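Local coordinates for protein DNA photolyase (Agrobacterium tumefaciens, PDB 4U63) that probably uses light energy captured by a methenyltetrahydrofolate antenna and a flavin cofactor to split cyclobutane pyrimidine dimers in ultraviolet-damaged DNA, at residues Q149-P154 / K295-R300; G163-Y168 / W172-G177. All coordinates share one frame; numbering follows the deposited sequence. Where two conformers were deposited one is given.

Interaction 1: residues Q149-P154 / K295-R300. With FAD (flavin-adenine dinucleotide), chain C; SO4 (sulfate ion), chain G; SO4 (sulfate ion), chain F.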
loop_
_atom_site.group_PDB
_atom_site.type_symbol
_atom_site.label_atom_id
_atom_site.label_comp_id
_atom_site.label_asym_id
_atom_site.label_seq_id
_atom_site.Cartn_x
_atom_site.Cartn_y
_atom_site.Cartn_z
ATOM N N GLN A 149 -12.206 1.333 -6.446
ATOM C CA GLN A 149 -10.892 1.460 -5.827
ATOM C C GLN A 149 -10.813 2.675 -4.894
ATOM O O GLN A 149 -10.150 2.615 -3.856
ATOM C CB GLN A 149 -9.792 1.561 -6.892
ATOM C CG GLN A 149 -8.378 1.626 -6.309
ATOM C CD GLN A 149 -7.311 1.835 -7.361
ATOM O OE1 GLN A 149 -7.600 2.207 -8.472
ATOM N NE2 GLN A 149 -6.058 1.601 -6.992
ATOM N N LEU A 150 -11.483 3.767 -5.285
ATOM C CA LEU A 150 -11.478 5.016 -4.542
ATOM C C LEU A 150 -12.888 5.503 -4.210
ATOM O O LEU A 150 -13.837 5.279 -4.958
ATOM C CB LEU A 150 -10.783 6.106 -5.379
ATOM C CG LEU A 150 -9.329 5.864 -5.801
ATOM C CD1 LEU A 150 -8.845 6.974 -6.719
ATOM C CD2 LEU A 150 -8.423 5.747 -4.587
ATOM N N LEU A 151 -12.997 6.197 -3.092
ATOM C CA LEU A 151 -14.221 6.889 -2.693
ATOM C C LEU A 151 -14.556 8.056 -3.603
ATOM O O LEU A 151 -15.735 8.382 -3.784
ATOM C CB LEU A 151 -14.080 7.418 -1.266
ATOM C CG LEU A 151 -13.904 6.383 -0.159
ATOM C CD1 LEU A 151 -13.625 7.078 1.160
ATOM C CD2 LEU A 151 -15.138 5.511 -0.069
ATOM N N HIS A 152 -13.535 8.692 -4.171
ATOM C CA HIS A 152 -13.748 9.867 -5.047
ATOM C C HIS A 152 -13.217 9.579 -6.438
ATOM O O HIS A 152 -12.475 8.617 -6.644
ATOM C CB HIS A 152 -13.096 11.123 -4.438
ATOM C CG HIS A 152 -11.672 11.342 -4.851
ATOM N ND1 HIS A 152 -10.637 10.571 -4.380
ATOM C CD2 HIS A 152 -11.112 12.252 -5.686
ATOM C CE1 HIS A 152 -9.501 10.982 -4.908
ATOM N NE2 HIS A 152 -9.760 12.002 -5.703
ATOM N N GLU A 153 -13.604 10.429 -7.386
ATOM C CA GLU A 153 -13.167 10.333 -8.765
ATOM C C GLU A 153 -12.119 11.426 -8.974
ATOM O O GLU A 153 -12.474 12.588 -9.028
ATOM C CB GLU A 153 -14.357 10.512 -9.718
ATOM C CG GLU A 153 -15.155 9.234 -9.988
ATOM C CD GLU A 153 -14.455 8.258 -10.951
ATOM O OE1 GLU A 153 -13.849 8.702 -11.948
ATOM O OE2 GLU A 153 -14.521 7.037 -10.728
ATOM N N PRO A 154 -10.820 11.049 -9.048
ATOM C CA PRO A 154 -9.810 12.117 -9.102
ATOM C C PRO A 154 -9.902 13.031 -10.313
ATOM O O PRO A 154 -9.513 14.180 -10.211
ATOM C CB PRO A 154 -8.465 11.368 -9.103
ATOM C CG PRO A 154 -8.776 9.940 -9.317
ATOM C CD PRO A 154 -10.199 9.709 -8.934
ATOM N N LYS A 295 -10.245 9.942 8.434
ATOM C CA LYS A 295 -9.206 10.828 7.871
ATOM C C LYS A 295 -8.073 10.029 7.231
ATOM O O LYS A 295 -7.590 10.399 6.175
ATOM C CB LYS A 295 -8.641 11.783 8.917
ATOM C CG LYS A 295 -9.564 12.956 9.212
ATOM C CD LYS A 295 -8.959 13.913 10.230
ATOM C CE LYS A 295 -9.859 15.114 10.435
ATOM N NZ LYS A 295 -9.375 15.965 11.547
ATOM N N GLU A 296 -7.666 8.927 7.865
ATOM C CA GLU A 296 -6.575 8.113 7.327
ATOM C C GLU A 296 -6.964 7.437 6.011
ATOM O O GLU A 296 -6.161 7.390 5.072
ATOM C CB GLU A 296 -6.083 7.100 8.360
ATOM C CG GLU A 296 -5.538 7.743 9.632
ATOM C CD GLU A 296 -4.550 8.859 9.377
ATOM O OE1 GLU A 296 -3.614 8.663 8.562
ATOM O OE2 GLU A 296 -4.707 9.923 9.993
ATOM N N ILE A 297 -8.194 6.947 5.935
ATOM C CA ILE A 297 -8.751 6.436 4.676
ATOM C C ILE A 297 -8.690 7.533 3.590
ATOM O O ILE A 297 -8.350 7.270 2.436
ATOM C CB ILE A 297 -10.206 5.937 4.860
ATOM C CG1 ILE A 297 -10.262 4.736 5.831
ATOM C CG2 ILE A 297 -10.853 5.564 3.527
ATOM C CD1 ILE A 297 -9.500 3.519 5.349
ATOM N N VAL A 298 -9.020 8.761 3.981
ATOM C CA VAL A 298 -8.999 9.894 3.060
ATOM C C VAL A 298 -7.567 10.327 2.697
ATOM O O VAL A 298 -7.358 10.884 1.611
ATOM C CB VAL A 298 -9.883 11.041 3.598
ATOM C CG1 VAL A 298 -9.752 12.306 2.770
ATOM C CG2 VAL A 298 -11.349 10.583 3.612
ATOM N N TRP A 299 -6.584 10.087 3.563
ATOM C CA TRP A 299 -5.172 10.293 3.161
ATOM C C TRP A 299 -4.801 9.404 1.961
ATOM O O TRP A 299 -4.103 9.848 1.064
ATOM C CB TRP A 299 -4.179 10.089 4.312
ATOM C CG TRP A 299 -4.009 11.311 5.163
ATOM C CD1 TRP A 299 -4.585 11.555 6.365
ATOM C CD2 TRP A 299 -3.223 12.479 4.851
ATOM N NE1 TRP A 299 -4.201 12.781 6.842
ATOM C CE2 TRP A 299 -3.371 13.376 5.928
ATOM C CE3 TRP A 299 -2.402 12.846 3.773
ATOM C CZ2 TRP A 299 -2.733 14.614 5.967
ATOM C CZ3 TRP A 299 -1.772 14.097 3.812
ATOM C CH2 TRP A 299 -1.943 14.959 4.902
ATOM N N ARG A 300 -5.286 8.167 1.941
ATOM C CA ARG A 300 -5.105 7.298 0.761
ATOM C C ARG A 300 -5.732 7.941 -0.487
ATOM O O ARG A 300 -5.094 8.027 -1.546
ATOM C CB ARG A 300 -5.663 5.887 1.022
ATOM C CG ARG A 300 -5.703 4.971 -0.199
ATOM C CD ARG A 300 -6.094 3.548 0.186
ATOM N NE ARG A 300 -6.271 2.685 -0.986
ATOM C CZ ARG A 300 -7.377 2.587 -1.724
ATOM N NH1 ARG A 300 -8.482 3.287 -1.432
ATOM N NH2 ARG A 300 -7.393 1.766 -2.768
HETATM P PA FAD C . -4.384 2.701 9.680
HETATM O O1A FAD C . -3.858 3.685 10.674
HETATM O O2A FAD C . -5.276 1.604 10.157
HETATM O O5B FAD C . -5.065 3.563 8.510
HETATM C C5B FAD C . -6.115 3.039 7.688
HETATM C C4B FAD C . -5.787 3.161 6.207
HETATM O O4B FAD C . -5.601 4.523 5.827
HETATM C C3B FAD C . -4.509 2.458 5.811
HETATM O O3B FAD C . -4.695 1.041 5.660
HETATM C C2B FAD C . -4.148 3.174 4.528
HETATM O O2B FAD C . -4.874 2.655 3.411
HETATM C C1B FAD C . -4.602 4.587 4.797
HETATM N N9A FAD C . -3.529 5.484 5.281
HETATM C C8A FAD C . -3.208 5.713 6.566
HETATM N N7A FAD C . -2.205 6.609 6.668
HETATM C C5A FAD C . -1.877 6.989 5.414
HETATM C C6A FAD C . -0.893 7.901 4.827
HETATM N N6A FAD C . -0.059 8.602 5.621
HETATM N N1A FAD C . -0.865 7.996 3.478
HETATM C C2A FAD C . -1.699 7.281 2.688
HETATM N N3A FAD C . -2.625 6.428 3.174
HETATM C C4A FAD C . -2.749 6.247 4.504
HETATM N N1 FAD C . 0.682 3.446 2.755
HETATM C C2 FAD C . 0.334 2.524 1.831
HETATM O O2 FAD C . -0.845 2.104 1.857
HETATM N N3 FAD C . 1.214 2.068 0.904
HETATM C C4 FAD C . 2.496 2.511 0.847
HETATM O O4 FAD C . 3.304 2.097 -0.024
HETATM C C4X FAD C . 2.946 3.512 1.836
HETATM N N5 FAD C . 4.220 4.000 1.879
HETATM C C5X FAD C . 4.579 4.944 2.798
HETATM C C6 FAD C . 5.866 5.465 2.825
HETATM C C7 FAD C . 6.247 6.422 3.771
HETATM C C7M FAD C . 7.654 6.975 3.786
HETATM C C8 FAD C . 5.267 6.893 4.774
HETATM C C8M FAD C . 5.620 7.931 5.817
HETATM C C9 FAD C . 3.996 6.383 4.754
HETATM C C9A FAD C . 3.592 5.430 3.814
HETATM N N10 FAD C . 2.268 4.899 3.806
HETATM C C10 FAD C . 1.929 3.953 2.824
HETATM C "C1'" FAD C . 1.227 5.374 4.726
HETATM C "C2'" FAD C . 1.008 4.675 6.049
HETATM O "O2'" FAD C . 2.247 4.618 6.765
HETATM C "C3'" FAD C . 0.400 3.297 5.878
HETATM O "O3'" FAD C . -0.797 3.361 5.109
HETATM C "C4'" FAD C . 0.098 2.714 7.258
HETATM O "O4'" FAD C . 1.326 2.448 7.931
HETATM C "C5'" FAD C . -0.700 1.435 7.102
HETATM O "O5'" FAD C . -1.007 0.838 8.371
HETATM P P FAD C . -2.549 0.610 8.761
HETATM O O1P FAD C . -2.591 -0.092 10.074
HETATM O O2P FAD C . -3.278 -0.068 7.636
HETATM O O3P FAD C . -3.081 2.119 8.906
HETATM S S SO4 G . -11.047 19.130 10.418
HETATM O O1 SO4 G . -11.828 19.435 9.199
HETATM O O2 SO4 G . -11.723 18.058 11.193
HETATM O O3 SO4 G . -9.693 18.681 10.034
HETATM O O4 SO4 G . -10.948 20.359 11.239
HETATM S S SO4 F . -6.109 17.602 13.147
HETATM O O1 SO4 F . -4.668 17.412 12.878
HETATM O O2 SO4 F . -6.901 16.776 12.214
HETATM O O3 SO4 F . -6.465 19.022 12.971
HETATM O O4 SO4 F . -6.402 17.202 14.536
HETATM O O HOH W 1 -5.333 0.613 -4.193
#
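Arg300 of helix 287-309 reaches from the flavin cofactor to the backbone carbonyl of Gln149, and its atoms change partner along the way. Arg300 CB packs against the adenine, 3.8 Å from FAD N3A, and Arg300 CD passes 3.6 Å from the ribose hydroxyl FAD O2B. CG stands anti to the backbone N (chi1 172°) and the chain stays extended to NE, which carries the guanidinium past the cofactor to the loop. There NH1 and NH2 grip one acceptor end-on: Gln149 O lies 3.0 Å from Arg300 NH1 and 3.1 Å from Arg300 NH2. Angles at the hydrogens of 148° and 145° show the bend expected when two donors converge on one atom, which lies near the guanidinium plane. Leu150 CD2 approaches Arg300 NH1 obliquely at 4.0 Å. In the Gln149 conformer described, one of two, a water provisionally links NE2 to Arg300 NH2, and OE1 bonds to Tyr121 N. Farther along, Leu151 CD1 meets Ile297 CG2 at 3.9 Å, and Ile297 CD1 rests 3.8 Å from FAD C4B. Glu301, next after Arg300, hydrogen-bonds to Leu151 N through OE2 and to His152 ND1 through OE1. Loop 149-154, which follows the last strand of the parallel sheet, is thus fastened to a helix lining the FAD pocket; the contact lies where the alpha/beta and helical domains of the photolyase fold meet.

Interaction 2: residues G163-Y168 / W172-G177. With SO4 (sulfate ion), chain G.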
loop_
_atom_site.group_PDB
_atom_site.type_symbol
_atom_site.label_atom_id
_atom_site.label_comp_id
_atom_site.label_asym_id
_atom_site.label_seq_id
_atom_site.Cartn_x
_atom_site.Cartn_y
_atom_site.Cartn_z
ATOM N N GLY A 163 -10.163 24.069 -9.055
ATOM C CA GLY A 163 -8.801 23.560 -9.076
ATOM C C GLY A 163 -8.677 22.138 -8.569
ATOM O O GLY A 163 -9.595 21.604 -7.949
ATOM N N PRO A 164 -7.525 21.512 -8.819
ATOM C CA PRO A 164 -7.195 20.281 -8.132
ATOM C C PRO A 164 -7.029 20.566 -6.647
ATOM O O PRO A 164 -6.636 21.654 -6.296
ATOM C CB PRO A 164 -5.825 19.904 -8.719
ATOM C CG PRO A 164 -5.646 20.749 -9.941
ATOM C CD PRO A 164 -6.416 21.992 -9.653
ATOM N N TYR A 165 -7.359 19.621 -5.770
ATOM C CA TYR A 165 -6.946 19.745 -4.387
ATOM C C TYR A 165 -5.428 19.558 -4.246
ATOM O O TYR A 165 -4.882 18.527 -4.634
ATOM C CB TYR A 165 -7.701 18.746 -3.508
ATOM C CG TYR A 165 -9.138 19.152 -3.285
ATOM C CD1 TYR A 165 -9.475 20.026 -2.263
ATOM C CD2 TYR A 165 -10.157 18.684 -4.103
ATOM C CE1 TYR A 165 -10.783 20.417 -2.045
ATOM C CE2 TYR A 165 -11.482 19.075 -3.892
ATOM C CZ TYR A 165 -11.779 19.944 -2.868
ATOM O OH TYR A 165 -13.070 20.345 -2.642
ATOM N N ARG A 166 -4.770 20.577 -3.694
ATOM C CA ARG A 166 -3.335 20.564 -3.411
ATOM C C ARG A 166 -3.034 20.401 -1.928
ATOM O O ARG A 166 -1.882 20.167 -1.572
ATOM C CB ARG A 166 -2.674 21.884 -3.850
ATOM C CG ARG A 166 -3.055 22.409 -5.221
ATOM C CD ARG A 166 -2.828 21.371 -6.289
ATOM N NE ARG A 166 -2.708 21.974 -7.618
ATOM C CZ ARG A 166 -2.217 21.340 -8.680
ATOM N NH1 ARG A 166 -1.791 20.085 -8.584
ATOM N NH2 ARG A 166 -2.133 21.962 -9.848
ATOM N N VAL A 167 -4.062 20.542 -1.083
ATOM C CA VAL A 167 -3.924 20.603 0.383
ATOM C C VAL A 167 -4.923 19.640 1.028
ATOM O O VAL A 167 -6.092 19.582 0.632
ATOM C CB VAL A 167 -4.194 22.042 0.898
ATOM C CG1 VAL A 167 -3.907 22.164 2.394
ATOM C CG2 VAL A 167 -3.350 23.052 0.123
ATOM N N TYR A 168 -4.470 18.897 2.039
ATOM C CA TYR A 168 -5.291 17.835 2.624
ATOM C C TYR A 168 -6.593 18.303 3.270
ATOM O O TYR A 168 -7.642 17.780 2.958
ATOM C CB TYR A 168 -4.502 17.027 3.639
ATOM C CG TYR A 168 -5.360 15.978 4.314
ATOM C CD1 TYR A 168 -5.632 14.769 3.691
ATOM C CD2 TYR A 168 -5.946 16.224 5.556
ATOM C CE1 TYR A 168 -6.431 13.804 4.309
ATOM C CE2 TYR A 168 -6.743 15.277 6.168
ATOM C CZ TYR A 168 -6.989 14.075 5.536
ATOM O OH TYR A 168 -7.775 13.132 6.144
ATOM N N TRP A 172 -10.216 16.663 2.621
ATOM C CA TRP A 172 -10.920 15.927 3.684
ATOM C C TRP A 172 -12.325 16.487 3.928
ATOM O O TRP A 172 -13.296 15.730 4.011
ATOM C CB TRP A 172 -10.121 15.935 4.990
ATOM C CG TRP A 172 -10.965 15.774 6.212
ATOM C CD1 TRP A 172 -11.249 16.732 7.137
ATOM C CD2 TRP A 172 -11.666 14.590 6.631
ATOM N NE1 TRP A 172 -12.062 16.217 8.113
ATOM C CE2 TRP A 172 -12.332 14.905 7.827
ATOM C CE3 TRP A 172 -11.783 13.291 6.114
ATOM C CZ2 TRP A 172 -13.117 13.965 8.525
ATOM C CZ3 TRP A 172 -12.560 12.350 6.818
ATOM C CH2 TRP A 172 -13.215 12.704 8.001
ATOM N N ARG A 173 -12.435 17.805 4.040
ATOM C CA ARG A 173 -13.739 18.424 4.277
ATOM C C ARG A 173 -14.709 18.143 3.121
ATOM O O ARG A 173 -15.885 17.876 3.355
ATOM C CB ARG A 173 -13.589 19.918 4.582
ATOM C CG ARG A 173 -12.980 20.132 5.962
ATOM C CD ARG A 173 -12.674 21.579 6.299
ATOM N NE ARG A 173 -12.032 21.654 7.617
ATOM C CZ ARG A 173 -11.434 22.731 8.124
ATOM N NH1 ARG A 173 -11.374 23.867 7.434
ATOM N NH2 ARG A 173 -10.884 22.669 9.336
ATOM N N ALA A 174 -14.218 18.174 1.885
ATOM C CA ALA A 174 -15.052 17.815 0.721
ATOM C C ALA A 174 -15.562 16.363 0.787
ATOM O O ALA A 174 -16.747 16.110 0.594
ATOM C CB ALA A 174 -14.294 18.044 -0.570
ATOM N N LEU A 175 -14.666 15.415 1.058
ATOM C CA LEU A 175 -15.062 13.997 1.161
ATOM C C LEU A 175 -15.926 13.709 2.393
ATOM O O LEU A 175 -16.861 12.922 2.312
ATOM C CB LEU A 175 -13.848 13.063 1.129
ATOM C CG LEU A 175 -13.417 12.641 -0.284
ATOM C CD1 LEU A 175 -12.883 13.809 -1.089
ATOM C CD2 LEU A 175 -12.380 11.542 -0.217
ATOM N N GLU A 176 -15.605 14.339 3.517
ATOM C CA GLU A 176 -16.419 14.228 4.737
ATOM C C GLU A 176 -17.825 14.790 4.485
ATOM O O GLU A 176 -18.829 14.209 4.920
ATOM C CB GLU A 176 -15.739 14.984 5.889
ATOM C CG GLU A 176 -16.465 14.968 7.237
ATOM C CD GLU A 176 -15.915 16.016 8.208
ATOM O OE1 GLU A 176 -15.556 17.133 7.761
ATOM O OE2 GLU A 176 -15.843 15.739 9.425
ATOM N N GLY A 177 -17.892 15.913 3.770
ATOM C CA GLY A 177 -19.161 16.593 3.508
ATOM C C GLY A 177 -19.987 16.029 2.367
ATOM O O GLY A 177 -21.130 16.445 2.171
HETATM S S SO4 G . -11.047 19.130 10.418
HETATM O O1 SO4 G . -11.828 19.435 9.199
HETATM O O2 SO4 G . -11.723 18.058 11.193
HETATM O O3 SO4 G . -9.693 18.681 10.034
HETATM O O4 SO4 G . -10.948 20.359 11.239
#
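Helix 168-177 and the loop leading into it form this contact, and Val167 occupies the N-cap position. Its backbone signature is the i to i+4 bond from Trp172 N to Tyr168 O, 2.8 Å long and nearly straight, with 173° at the hydrogen. Four residues apart on the helix, the two aromatic side chains lie side by side and point the same way. In both, CG stands anti to the backbone N, though Trp172 is turned somewhat off at chi1 154°, and this shared torsion helps to align them. Their planes differ by only 8°, yet the Tyr168 ring and the five-membered ring of Trp172 have centroids 6.0 Å apart, a slid parallel pair with scarcely any overlap. Direct touching falls to Trp172 CB, 3.6 Å from Tyr168 CE2. The phenol oxygen of Tyr168 has its polar partner outside this pair, at Lys295, and its ring stacks on Trp299. Earlier in the loop, Tyr165 leaves the backbone toward the helix, and Tyr165 OH comes within 3.3 Å of Ala174 CB in an oblique approach; Phe171 meets the same tyrosine ring edge-to-face. On the Trp172 ring, Glu176 CB lies over one face, 3.8 Å above the plane and offset toward the rim. A sulfate ion, probably from the crystallisation liquor, is held by Arg173: Arg173 NE donates to its O1 at 2.7 Å and Arg173 NH2 to its O4 at 3.0 Å, while O1 lies at the Trp172 ring edge. The i to i+4 bond and the N-cap before it are those of an alpha-helical N-terminus, whose Tyr168 and Trp172 pack against helix 287-309 of the FAD-binding region.

Both contacts are largely buried and converge on helix 287-309, but interaction 1 lies deeper, its centre about 13 Å from the centre of the chain against about 21 Å for interaction 2, and borders FAD directly. Interaction 2 is local, its segments four residues apart and nested inside the long chain loop that interaction 1 closes. The chemistry differs accordingly: a guanidinium-to-carbonyl grip bridges remote parts of the chain in interaction 1, whereas aromatic packing and one helical backbone bond carry interaction 2. They join where Tyr168 OH lies 2.7 Å from Lys295 O, probably a hydrogen bond, and where Val298 CG2 packs 3.7 Å from Trp172 CE3. Lys295 and Arg173 also bind the same sulfate.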